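Local coordinates for putative aliphatic sulfonates-binding protein (Escherichia coli, PDB 2X26) that serves as the putative periplasmic binding protein of an ABC transport system that takes up aliphatic sulfonates, at residues A190-A195 / I280-W285; I62-A67 / L74-V79; A146-Q149 / A155-I158. All blocks are in the same frame, centred on the assembly; numbering follows the deposited sequence. Where two conformers were deposited one is given.

Interaction 1: A190-A195 / I280-W285; sequences AARPYA and IRQRIW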
ATOM      1  N   ALA A 190       5.389  -5.070  -9.693  1.00  5.31           N
ATOM      2  CA  ALA A 190       6.609  -5.710 -10.170  1.00  4.67           C
ATOM      3  C   ALA A 190       7.013  -5.097 -11.475  1.00  5.85           C
ATOM      4  O   ALA A 190       6.223  -4.440 -12.090  1.00  5.31           O
ATOM      5  CB  ALA A 190       6.374  -7.202 -10.382  1.00  5.81           C
ATOM      6  N   ALA A 191       8.252  -5.338 -11.916  1.00  6.67           N
ATOM      7  CA  ALA A 191       8.601  -5.038 -13.298  1.00  7.57           C
ATOM      8  C   ALA A 191       7.895  -6.000 -14.257  1.00  8.50           C
ATOM      9  O   ALA A 191       7.712  -7.198 -13.954  1.00  7.59           O
ATOM     10  CB  ALA A 191      10.114  -5.110 -13.478  1.00  8.71           C
ATOM     11  N   ARG A 192       7.450  -5.472 -15.403  1.00  7.71           N
ATOM     12  CA  ARG A 192       6.699  -6.309 -16.314  1.00  8.50           C
ATOM     13  C   ARG A 192       7.417  -7.592 -16.760  1.00  7.80           C
ATOM     14  O   ARG A 192       6.807  -8.664 -16.791  1.00  6.68           O
ATOM     15  CB  ARG A 192       6.139  -5.505 -17.474  1.00  8.70           C
ATOM     16  CG  ARG A 192       5.213  -6.312 -18.395  1.00 12.86           C
ATOM     17  CD  ARG A 192       4.944  -5.535 -19.676  1.00 15.68           C
ATOM     18  NE  ARG A 192       4.621  -4.137 -19.387  1.00 15.30           N
ATOM     19  CZ  ARG A 192       3.382  -3.685 -19.242  1.00 15.39           C
ATOM     20  NH1 ARG A 192       2.347  -4.537 -19.347  1.00 14.24           N
ATOM     21  NH2 ARG A 192       3.173  -2.393 -18.949  1.00 16.30           N
ATOM     22  N   PRO A 193       8.721  -7.523 -17.053  1.00  7.80           N
ATOM     23  CA  PRO A 193       9.353  -8.750 -17.528  1.00  7.97           C
ATOM     24  C   PRO A 193       9.379  -9.814 -16.446  1.00  7.97           C
ATOM     25  O   PRO A 193       9.233 -11.011 -16.758  1.00  8.78           O
ATOM     26  CB  PRO A 193      10.787  -8.287 -17.860  1.00  8.17           C
ATOM     27  CG  PRO A 193      10.643  -6.906 -18.214  1.00  8.10           C
ATOM     28  CD  PRO A 193       9.618  -6.367 -17.225  1.00  7.79           C
ATOM     29  N   TYR A 194       9.516  -9.409 -15.177  1.00  7.43           N
ATOM     30  CA  TYR A 194       9.552 -10.392 -14.090  1.00  7.24           C
ATOM     31  C   TYR A 194       8.197 -11.022 -13.894  1.00  6.76           C
ATOM     32  O   TYR A 194       8.123 -12.209 -13.631  1.00  6.49           O
ATOM     33  CB  TYR A 194       9.959  -9.746 -12.752  1.00  6.10           C
ATOM     34  CG  TYR A 194      10.238 -10.696 -11.596  1.00  4.92           C
ATOM     35  CD1 TYR A 194      11.517 -11.230 -11.405  1.00  5.87           C
ATOM     36  CD2 TYR A 194       9.237 -11.048 -10.678  1.00  5.05           C
ATOM     37  CE1 TYR A 194      11.809 -12.091 -10.334  1.00  4.32           C
ATOM     38  CE2 TYR A 194       9.517 -11.947  -9.607  1.00  6.62           C
ATOM     39  CZ  TYR A 194      10.802 -12.447  -9.432  1.00  5.22           C
ATOM     40  OH  TYR A 194      11.106 -13.281  -8.356  1.00  5.82           O
ATOM     41  N   ALA A 195       7.144 -10.217 -14.002  1.00  6.59           N
ATOM     42  CA  ALA A 195       5.792 -10.734 -13.834  1.00  8.19           C
ATOM     43  C   ALA A 195       5.475 -11.714 -14.997  1.00  9.19           C
ATOM     44  O   ALA A 195       4.885 -12.778 -14.753  1.00  8.49           O
ATOM     45  CB  ALA A 195       4.817  -9.587 -13.817  1.00  9.33           C
ATOM     46  N   ILE A 280      -3.494   4.200 -16.718  1.00 10.94           N
ATOM     47  CA  ILE A 280      -3.347   3.180 -15.676  1.00 10.34           C
ATOM     48  C   ILE A 280      -3.595   1.762 -16.207  1.00 11.10           C
ATOM     49  O   ILE A 280      -2.890   0.821 -15.811  1.00 10.82           O
ATOM     50  CB  ILE A 280      -4.301   3.435 -14.450  1.00  9.50           C
ATOM     51  CG1 ILE A 280      -3.901   4.744 -13.754  1.00  7.59           C
ATOM     52  CG2 ILE A 280      -4.376   2.176 -13.461  1.00 10.75           C
ATOM     53  CD1 ILE A 280      -2.492   4.679 -13.195  1.00 11.11           C
ATOM     54  N   ARG A 281      -4.578   1.615 -17.104  1.00  9.16           N
ATOM     55  CA  ARG A 281      -4.896   0.293 -17.597  1.00 10.69           C
ATOM     56  C   ARG A 281      -3.738  -0.384 -18.333  1.00 11.21           C
ATOM     57  O   ARG A 281      -3.645  -1.595 -18.288  1.00 12.69           O
ATOM     58  CB  ARG A 281      -6.142   0.310 -18.476  1.00 10.91           C
ATOM     59  CG  ARG A 281      -7.410   0.548 -17.629  1.00 12.22           C
ATOM     60  CD  ARG A 281      -8.507   1.026 -18.533  1.00 15.37           C
ATOM     61  NE  ARG A 281      -9.731   1.373 -17.833  1.00 14.79           N
ATOM     62  CZ  ARG A 281     -10.061   2.604 -17.435  1.00 13.73           C
ATOM     63  NH1 ARG A 281      -9.228   3.625 -17.619  1.00 12.54           N
ATOM     64  NH2 ARG A 281     -11.233   2.808 -16.855  1.00 13.72           N
ATOM     65  N   GLN A 282      -2.854   0.390 -18.962  1.00 11.47           N
ATOM     66  CA  GLN A 282      -1.674  -0.161 -19.661  1.00 11.91           C
ATOM     67  C   GLN A 282      -0.694  -0.829 -18.666  1.00 12.32           C
ATOM     68  O   GLN A 282       0.096  -1.715 -19.050  1.00 12.04           O
ATOM     69  CB  GLN A 282      -0.976   0.976 -20.467  1.00 13.05           C
ATOM     70  CG  GLN A 282       0.132   0.555 -21.487  1.00 16.76           C
ATOM     71  CD  GLN A 282       1.528   0.285 -20.901  1.00 23.07           C
ATOM     72  OE1 GLN A 282       1.971   0.900 -19.901  1.00 24.66           O
ATOM     73  NE2 GLN A 282       2.240  -0.643 -21.544  1.00 25.40           N
ATOM     74  N   ARG A 283      -0.772  -0.411 -17.393  1.00 10.55           N
ATOM     75  CA  ARG A 283       0.109  -0.890 -16.333  1.00 10.44           C
ATOM     76  C   ARG A 283      -0.505  -2.025 -15.511  1.00  9.69           C
ATOM     77  O   ARG A 283       0.096  -2.436 -14.529  1.00  9.50           O
ATOM     78  CB  ARG A 283       0.512   0.254 -15.382  1.00 10.75           C
ATOM     79  CG  ARG A 283       1.249   1.420 -16.045  1.00 11.61           C
ATOM     80  CD  ARG A 283       2.596   1.003 -16.637  1.00 15.05           C
ATOM     81  NE  ARG A 283       3.531   2.139 -16.663  1.00 15.77           N
ATOM     82  CZ  ARG A 283       3.504   3.132 -17.551  1.00 21.32           C
ATOM     83  NH1 ARG A 283       2.563   3.175 -18.490  1.00 22.52           N
ATOM     84  NH2 ARG A 283       4.410   4.113 -17.488  1.00 21.42           N
ATOM     85  N   ILE A 284      -1.695  -2.508 -15.886  1.00  9.37           N
ATOM     86  CA  ILE A 284      -2.331  -3.611 -15.176  1.00 10.15           C
ATOM     87  C   ILE A 284      -1.830  -4.950 -15.740  1.00 10.93           C
ATOM     88  O   ILE A 284      -1.870  -5.164 -16.953  1.00  9.13           O
ATOM     89  CB  ILE A 284      -3.875  -3.437 -15.146  1.00 10.07           C
ATOM     90  CG1 ILE A 284      -4.204  -2.306 -14.164  1.00 12.85           C
ATOM     91  CG2 ILE A 284      -4.566  -4.702 -14.662  1.00 11.82           C
ATOM     92  CD1 ILE A 284      -5.599  -1.841 -14.205  1.00 18.81           C
ATOM     93  N   TRP A 285      -1.270  -5.801 -14.873  1.00 10.53           N
ATOM     94  CA  TRP A 285      -0.835  -7.129 -15.283  1.00 11.48           C
ATOM     95  C   TRP A 285      -2.025  -8.069 -15.291  1.00 13.50           C
ATOM     96  O   TRP A 285      -2.743  -8.197 -14.270  1.00 12.96           O
ATOM     97  CB  TRP A 285       0.279  -7.648 -14.382  1.00 11.43           C
ATOM     98  CG  TRP A 285       0.791  -9.053 -14.708  1.00 10.37           C
ATOM     99  CD1 TRP A 285       1.426  -9.443 -15.837  1.00  8.96           C
ATOM    100  CD2 TRP A 285       0.690 -10.224 -13.869  1.00 10.68           C
ATOM    101  NE1 TRP A 285       1.730 -10.800 -15.777  1.00 11.00           N
ATOM    102  CE2 TRP A 285       1.301 -11.293 -14.567  1.00  9.53           C
ATOM    103  CE3 TRP A 285       0.148 -10.463 -12.588  1.00  8.99           C
ATOM    104  CZ2 TRP A 285       1.398 -12.598 -14.031  1.00  9.03           C
ATOM    105  CZ3 TRP A 285       0.232 -11.756 -12.035  1.00 11.67           C
ATOM    106  CH2 TRP A 285       0.854 -12.821 -12.766  1.00  8.19           C
TER

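Interaction 2: I62-A67 / L74-V79; sequences IPPIFA and LVYVGV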
ATOM      1  N   ILE A  62      -1.063   5.745  -4.082  1.00  8.11           N
ATOM      2  CA  ILE A  62      -0.476   6.982  -4.572  1.00  8.60           C
ATOM      3  C   ILE A  62       0.937   6.864  -5.170  1.00  7.94           C
ATOM      4  O   ILE A  62       1.141   7.322  -6.314  1.00  8.09           O
ATOM      5  CB  ILE A  62      -0.503   8.124  -3.502  1.00  9.42           C
ATOM      6  CG1 ILE A  62      -1.935   8.418  -3.016  1.00 10.08           C
ATOM      7  CG2 ILE A  62       0.209   9.373  -4.077  1.00  9.11           C
ATOM      8  CD1 ILE A  62      -2.980   8.499  -4.126  1.00 10.99           C
ATOM      9  N   PRO A  63       1.899   6.240  -4.444  1.00  7.24           N
ATOM     10  CA  PRO A  63       3.261   6.206  -5.002  1.00  7.00           C
ATOM     11  C   PRO A  63       3.373   5.712  -6.445  1.00  7.25           C
ATOM     12  O   PRO A  63       4.163   6.274  -7.194  1.00  8.45           O
ATOM     13  CB  PRO A  63       4.054   5.353  -3.987  1.00  6.01           C
ATOM     14  CG  PRO A  63       3.327   5.635  -2.626  1.00  7.73           C
ATOM     15  CD  PRO A  63       1.852   5.710  -3.053  1.00  7.03           C
ATOM     16  N   PRO A  64       2.616   4.670  -6.862  1.00  6.36           N
ATOM     17  CA  PRO A  64       2.778   4.201  -8.226  1.00  7.14           C
ATOM     18  C   PRO A  64       2.406   5.225  -9.270  1.00  8.05           C
ATOM     19  O   PRO A  64       2.933   5.165 -10.392  1.00  9.34           O
ATOM     20  CB  PRO A  64       1.756   3.080  -8.363  1.00  8.15           C
ATOM     21  CG  PRO A  64       1.527   2.607  -6.954  1.00  8.61           C
ATOM     22  CD  PRO A  64       1.741   3.793  -6.070  1.00  5.55           C
ATOM     23  N   ILE A  65       1.468   6.119  -8.940  1.00  6.70           N
ATOM     24  CA  ILE A  65       1.066   7.141  -9.922  1.00  6.51           C
ATOM     25  C   ILE A  65       2.274   8.041 -10.208  1.00  6.18           C
ATOM     26  O   ILE A  65       2.579   8.341 -11.386  1.00  6.89           O
ATOM     27  CB  ILE A  65      -0.121   7.998  -9.383  1.00  5.75           C
ATOM     28  CG1 ILE A  65      -1.326   7.102  -9.207  1.00  6.32           C
ATOM     29  CG2 ILE A  65      -0.392   9.179 -10.360  1.00  5.71           C
ATOM     30  CD1 ILE A  65      -2.548   7.760  -8.414  1.00  7.62           C
ATOM     31  N   PHE A  66       2.967   8.473  -9.163  1.00  7.59           N
ATOM     32  CA  PHE A  66       4.218   9.262  -9.381  1.00  8.33           C
ATOM     33  C   PHE A  66       5.258   8.537 -10.244  1.00  9.07           C
ATOM     34  O   PHE A  66       5.807   9.126 -11.173  1.00  8.77           O
ATOM     35  CB  PHE A  66       4.867   9.650  -8.053  1.00  8.01           C
ATOM     36  CG  PHE A  66       4.167  10.730  -7.339  1.00  9.26           C
ATOM     37  CD1 PHE A  66       4.616  12.030  -7.411  1.00 13.09           C
ATOM     38  CD2 PHE A  66       3.044  10.447  -6.573  1.00 13.28           C
ATOM     39  CE1 PHE A  66       3.950  13.036  -6.747  1.00 13.31           C
ATOM     40  CE2 PHE A  66       2.384  11.458  -5.900  1.00 14.76           C
ATOM     41  CZ  PHE A  66       2.831  12.753  -6.001  1.00 14.84           C
ATOM     42  N   ALA A  67       5.507   7.270  -9.956  1.00  8.55           N
ATOM     43  CA  ALA A  67       6.527   6.524 -10.727  1.00  8.10           C
ATOM     44  C   ALA A  67       6.085   6.331 -12.194  1.00  8.08           C
ATOM     45  O   ALA A  67       6.858   6.501 -13.135  1.00  7.44           O
ATOM     46  CB  ALA A  67       6.822   5.130 -10.017  1.00  7.91           C
ATOM     47  N   LEU A  74       6.386  -0.068 -14.377  1.00 10.96           N
ATOM     48  CA  LEU A  74       6.021  -0.994 -13.285  1.00  8.99           C
ATOM     49  C   LEU A  74       4.561  -1.367 -13.347  1.00  8.46           C
ATOM     50  O   LEU A  74       3.720  -0.495 -13.548  1.00 10.37           O
ATOM     51  CB  LEU A  74       6.257  -0.304 -11.978  1.00 10.19           C
ATOM     52  CG  LEU A  74       7.647   0.266 -11.879  1.00 11.53           C
ATOM     53  CD1 LEU A  74       7.726   1.010 -10.528  1.00 15.18           C
ATOM     54  CD2 LEU A  74       8.707  -0.851 -11.959  1.00 16.04           C
ATOM     55  N   VAL A  75       4.243  -2.643 -13.187  1.00  5.86           N
ATOM     56  CA  VAL A  75       2.876  -3.117 -13.414  1.00  4.60           C
ATOM     57  C   VAL A  75       2.231  -3.450 -12.091  1.00  5.61           C
ATOM     58  O   VAL A  75       2.927  -3.916 -11.151  1.00  5.40           O
ATOM     59  CB  VAL A  75       2.840  -4.344 -14.333  1.00  6.56           C
ATOM     60  CG1 VAL A  75       3.294  -3.947 -15.733  1.00  5.83           C
ATOM     61  CG2 VAL A  75       3.681  -5.508 -13.817  1.00  5.15           C
ATOM     62  N   TYR A  76       0.906  -3.235 -12.022  1.00  4.23           N
ATOM     63  CA  TYR A  76       0.124  -3.645 -10.862  1.00  4.45           C
ATOM     64  C   TYR A  76      -0.170  -5.137 -10.999  1.00  5.84           C
ATOM     65  O   TYR A  76      -0.878  -5.555 -11.929  1.00  6.96           O
ATOM     66  CB  TYR A  76      -1.199  -2.887 -10.839  1.00  5.20           C
ATOM     67  CG  TYR A  76      -1.087  -1.382 -10.770  1.00  3.12           C
ATOM     68  CD1 TYR A  76      -1.022  -0.711  -9.526  1.00  6.84           C
ATOM     69  CD2 TYR A  76      -1.105  -0.628 -11.910  1.00  5.23           C
ATOM     70  CE1 TYR A  76      -0.937   0.697  -9.454  1.00  5.15           C
ATOM     71  CE2 TYR A  76      -1.014   0.783 -11.871  1.00  5.90           C
ATOM     72  CZ  TYR A  76      -0.929   1.434 -10.634  1.00  9.15           C
ATOM     73  OH  TYR A  76      -0.858   2.819 -10.571  1.00  6.06           O
ATOM     74  N   VAL A  77       0.384  -5.930 -10.104  1.00  4.61           N
ATOM     75  CA  VAL A  77       0.171  -7.363 -10.136  1.00  6.19           C
ATOM     76  C   VAL A  77      -0.979  -7.820  -9.214  1.00  6.23           C
ATOM     77  O   VAL A  77      -1.522  -8.908  -9.415  1.00  8.08           O
ATOM     78  CB  VAL A  77       1.455  -8.219  -9.855  1.00  6.10           C
ATOM     79  CG1 VAL A  77       2.465  -8.184 -11.062  1.00  7.55           C
ATOM     80  CG2 VAL A  77       2.105  -7.861  -8.485  1.00  6.30           C
ATOM     81  N   GLY A  78      -1.334  -7.019  -8.212  1.00  6.71           N
ATOM     82  CA  GLY A  78      -2.362  -7.432  -7.241  1.00  5.85           C
ATOM     83  C   GLY A  78      -2.877  -6.228  -6.500  1.00  5.75           C
ATOM     84  O   GLY A  78      -2.168  -5.236  -6.338  1.00  5.24           O
ATOM     85  N   VAL A  79      -4.089  -6.341  -5.969  1.00  5.75           N
ATOM     86  CA  VAL A  79      -4.678  -5.229  -5.170  1.00  5.95           C
ATOM     87  C   VAL A  79      -5.369  -5.799  -3.918  1.00  7.22           C
ATOM     88  O   VAL A  79      -5.915  -6.924  -3.914  1.00  7.24           O
ATOM     89  CB  VAL A  79      -5.695  -4.376  -6.015  1.00  7.18           C
ATOM     90  CG1 VAL A  79      -6.885  -5.260  -6.538  1.00  6.40           C
ATOM     91  CG2 VAL A  79      -6.194  -3.135  -5.231  1.00  6.60           C
TER

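Interaction 3: A146-Q149 / A155-I158; sequences AAFQ and AWAI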
ATOM      1  N   ALA A 146       3.157  17.257  16.225  1.00  6.52           N
ATOM      2  CA  ALA A 146       3.531  18.321  17.159  1.00  7.16           C
ATOM      3  C   ALA A 146       2.659  19.555  17.003  1.00  8.25           C
ATOM      4  O   ALA A 146       2.163  20.097  17.991  1.00  8.24           O
ATOM      5  CB  ALA A 146       5.007  18.686  17.013  1.00  6.97           C
ATOM      6  N   ALA A 147       2.482  20.007  15.758  1.00  7.89           N
ATOM      7  CA  ALA A 147       1.716  21.193  15.491  1.00  7.58           C
ATOM      8  C   ALA A 147       0.280  21.060  15.991  1.00  7.76           C
ATOM      9  O   ALA A 147      -0.273  22.009  16.562  1.00  7.06           O
ATOM     10  CB  ALA A 147       1.748  21.502  14.003  1.00  7.74           C
ATOM     11  N   PHE A 148      -0.305  19.883  15.772  1.00  8.07           N
ATOM     12  CA  PHE A 148      -1.672  19.570  16.184  1.00  8.14           C
ATOM     13  C   PHE A 148      -1.769  19.584  17.724  1.00  8.79           C
ATOM     14  O   PHE A 148      -2.686  20.206  18.278  1.00  8.37           O
ATOM     15  CB  PHE A 148      -2.050  18.231  15.567  1.00  8.23           C
ATOM     16  CG  PHE A 148      -3.478  17.796  15.794  1.00  7.67           C
ATOM     17  CD1 PHE A 148      -4.574  18.636  15.505  1.00 10.03           C
ATOM     18  CD2 PHE A 148      -3.725  16.510  16.246  1.00  8.29           C
ATOM     19  CE1 PHE A 148      -5.896  18.204  15.715  1.00 10.81           C
ATOM     20  CE2 PHE A 148      -5.039  16.063  16.451  1.00 12.70           C
ATOM     21  CZ  PHE A 148      -6.127  16.899  16.178  1.00 11.32           C
ATOM     22  N   GLN A 149      -0.807  18.949  18.402  1.00  8.51           N
ATOM     23  CA  GLN A 149      -0.783  18.954  19.883  0.50  9.40           C
ATOM     24  C   GLN A 149      -0.625  20.351  20.473  1.00  9.66           C
ATOM     25  O   GLN A 149      -1.167  20.654  21.547  1.00  9.94           O
ATOM     26  CB  GLN A 149       0.305  18.031  20.424  0.50 10.01           C
ATOM     27  CG  GLN A 149      -0.068  16.575  20.356  0.50 10.97           C
ATOM     28  CD  GLN A 149       1.128  15.681  20.560  0.50 12.84           C
ATOM     29  OE1 GLN A 149       2.271  16.149  20.570  0.50 13.69           O
ATOM     30  NE2 GLN A 149       0.881  14.380  20.702  0.50 13.26           N
ATOM     31  N   ALA A 155      -6.808  20.762  12.394  1.00  6.71           N
ATOM     32  CA  ALA A 155      -7.122  19.412  11.976  1.00  5.03           C
ATOM     33  C   ALA A 155      -5.868  18.773  11.384  1.00  4.69           C
ATOM     34  O   ALA A 155      -4.993  19.492  10.883  1.00  5.15           O
ATOM     35  CB  ALA A 155      -8.252  19.409  10.935  1.00  5.54           C
ATOM     36  N   TRP A 156      -5.800  17.442  11.435  1.00  3.14           N
ATOM     37  CA  TRP A 156      -4.651  16.672  10.967  1.00  3.81           C
ATOM     38  C   TRP A 156      -5.193  15.502  10.141  1.00  3.34           C
ATOM     39  O   TRP A 156      -5.962  14.647  10.629  1.00  5.57           O
ATOM     40  CB  TRP A 156      -3.798  16.174  12.144  1.00  3.42           C
ATOM     41  CG  TRP A 156      -2.565  15.371  11.784  1.00  5.11           C
ATOM     42  CD1 TRP A 156      -1.857  15.433  10.635  1.00  6.42           C
ATOM     43  CD2 TRP A 156      -1.869  14.457  12.631  1.00  5.94           C
ATOM     44  NE1 TRP A 156      -0.779  14.575  10.684  1.00  3.83           N
ATOM     45  CE2 TRP A 156      -0.766  13.972  11.910  1.00  4.38           C
ATOM     46  CE3 TRP A 156      -2.104  13.965  13.923  1.00  6.15           C
ATOM     47  CZ2 TRP A 156       0.115  13.027  12.426  1.00  4.50           C
ATOM     48  CZ3 TRP A 156      -1.210  13.025  14.446  1.00  6.11           C
ATOM     49  CH2 TRP A 156      -0.127  12.572  13.698  1.00  7.95           C
ATOM     50  N   ALA A 157      -4.832  15.488   8.873  1.00  3.37           N
ATOM     51  CA  ALA A 157      -5.249  14.374   8.016  1.00  3.14           C
ATOM     52  C   ALA A 157      -4.079  13.413   7.980  1.00  4.14           C
ATOM     53  O   ALA A 157      -2.952  13.805   7.643  1.00  4.50           O
ATOM     54  CB  ALA A 157      -5.608  14.885   6.622  1.00  3.96           C
ATOM     55  N   ILE A 158      -4.328  12.175   8.410  1.00  3.27           N
ATOM     56  CA  ILE A 158      -3.259  11.191   8.648  1.00  4.07           C
ATOM     57  C   ILE A 158      -3.752   9.753   8.562  1.00  3.37           C
ATOM     58  O   ILE A 158      -4.959   9.483   8.638  1.00  3.77           O
ATOM     59  CB  ILE A 158      -2.590  11.474  10.069  1.00  3.34           C
ATOM     60  CG1 ILE A 158      -1.257  10.701  10.253  1.00  3.37           C
ATOM     61  CG2 ILE A 158      -3.583  11.241  11.187  1.00  7.93           C
ATOM     62  CD1 ILE A 158      -0.171  11.072   9.237  1.00  3.59           C
TER

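Interaction 1: A190-A195 / I280-W285
With CG turned opposite its backbone N (chi1 -174°) and the chain kinked only at chi3 (-46°), Arg192 reaches from the first turn of helix 192-197 to the 3-10 turn at 280-283, where its guanidinium meets Gln282. NH2 donates to the backbone O of Gln282 at 3.2 Å. The bond is nearly straight (163° at the hydrogen), with the acceptor close to the guanidinium plane and the donor tilted from the carbonyl plane. The Gln282 side chain crosses that of Arg192 at about a right angle, its NE2 3.3 Å from Arg192 NH2, two donors without a bond. A second patch is apolar: Ala195 CB sits over one face of the Trp285 indole, 3.9 Å from the centroid of the five-membered ring, in a CH-pi contact. The 280-285 segment, which follows helix 255-270, is tied here to the start of helix 192-197 beside strand 74-80, where Arg283 and Trp285 make backbone bonds to Tyr76. A leucine in place of Arg192 would probably cost Asp73 a salt bridge and the Gln282 carbonyl this donor. Arg192 NH2 serves both the Asp73 carboxylate and Gln282 O; the acid probably offsets the nearby charge of Arg283, whose NH2 bonds to Ala72 O.

Interaction 2: I62-A67 / L74-V79
A beta-alpha-beta crossover brings these segments together: helix 62-69 leads from strand 56-59 to the edge strand 74-80, which runs parallel to it in the sheet with strand 186-191 between them. Helix segment 62-67 and strand segment 74-79 run roughly antiparallel, their axes 9.9 Å apart at closest approach. The main meeting is between Pro64 and Tyr76, whose side chains cross at about a right angle. Pro64 CB lies 3.4 Å from Tyr76 OH and 3.8 Å from CE1, approaching the ring obliquely, and Pro64 CG adds a contact to CE1. Tyr76 has its CG opposite the carbonyl carbon (chi1 -60°), a setting that sends the phenol from the strand to the helix. Further on, Ala67 CB packs against Leu74 CD1 at 4.2 Å. Beyond these residues, the Tyr76 ring meets that of Phe187. No hydrogen bond joins the two segments themselves, which meet through carbon-rich surfaces; just beyond 62-67, Gln68 NE2 bonds to Leu74 O. The buried hydroxyl of Tyr76 is held chiefly by Gln261 NE2, with a weak bond to Gln68 OE1, an arrangement that probably helps to fix the ring where Pro64 touches it.

Interaction 3: A146-Q149 / A155-I158
Trp156, which packs against Phe148, is paired through its backbone with Leu90 of the neighbouring strand 87-92; no polar bond crosses between the two segments. What joins them is a meeting of two aromatic side chains that cross at about a right angle. Trp156 CB stands over one face of the Phe148 ring, offset toward its rim, 4.1 Å from the centroid and 16° off the ring normal, which makes a CH-pi contact. Next to it, Phe148 CD2 comes within 3.8 Å of Trp156 CE3, on the benzene side of the indole, and on the far part of the phenyl ring Phe148 CE1 reaches the backbone CA of Ala155 at 4.1 Å. Phe148 carries CG opposite its backbone N (chi1 -175°), which swings the ring off the last turn of the helix and onto the strand. Ile158 CB lies over a face of the Trp156 ring, so the indole is packed by its own strand as well. Helix 141-149 links strands 135-138 and 155-159, which run parallel with strand 107-110 between them, a beta-alpha-beta crossover. Ala144 and Arg145 of that helix also touch Trp156, and Leu90 and Val153 border Phe148, placing the pair between the helix and the sheet.

Along the chain, interaction 2 closes first, interaction 3 follows, and interaction 1 opens last. Interactions 1 and 2 are neighbours, their centres 9 Å apart: strands 186-191 and 74-80 lie side by side in one mixed five-stranded sheet, and the 280-285 segment adds backbone bonds to the edge strand, such as Arg283 O to Tyr76 N at 2.8 Å. Interaction 3 belongs to the second five-stranded sheet, with its centre 28 Å from that of interaction 2 and 37 Å from that of interaction 1. The contacts thus help to build two separate alpha/beta lobes, consistent with the bilobal architecture of periplasmic binding proteins, in which ligand is held between the lobes.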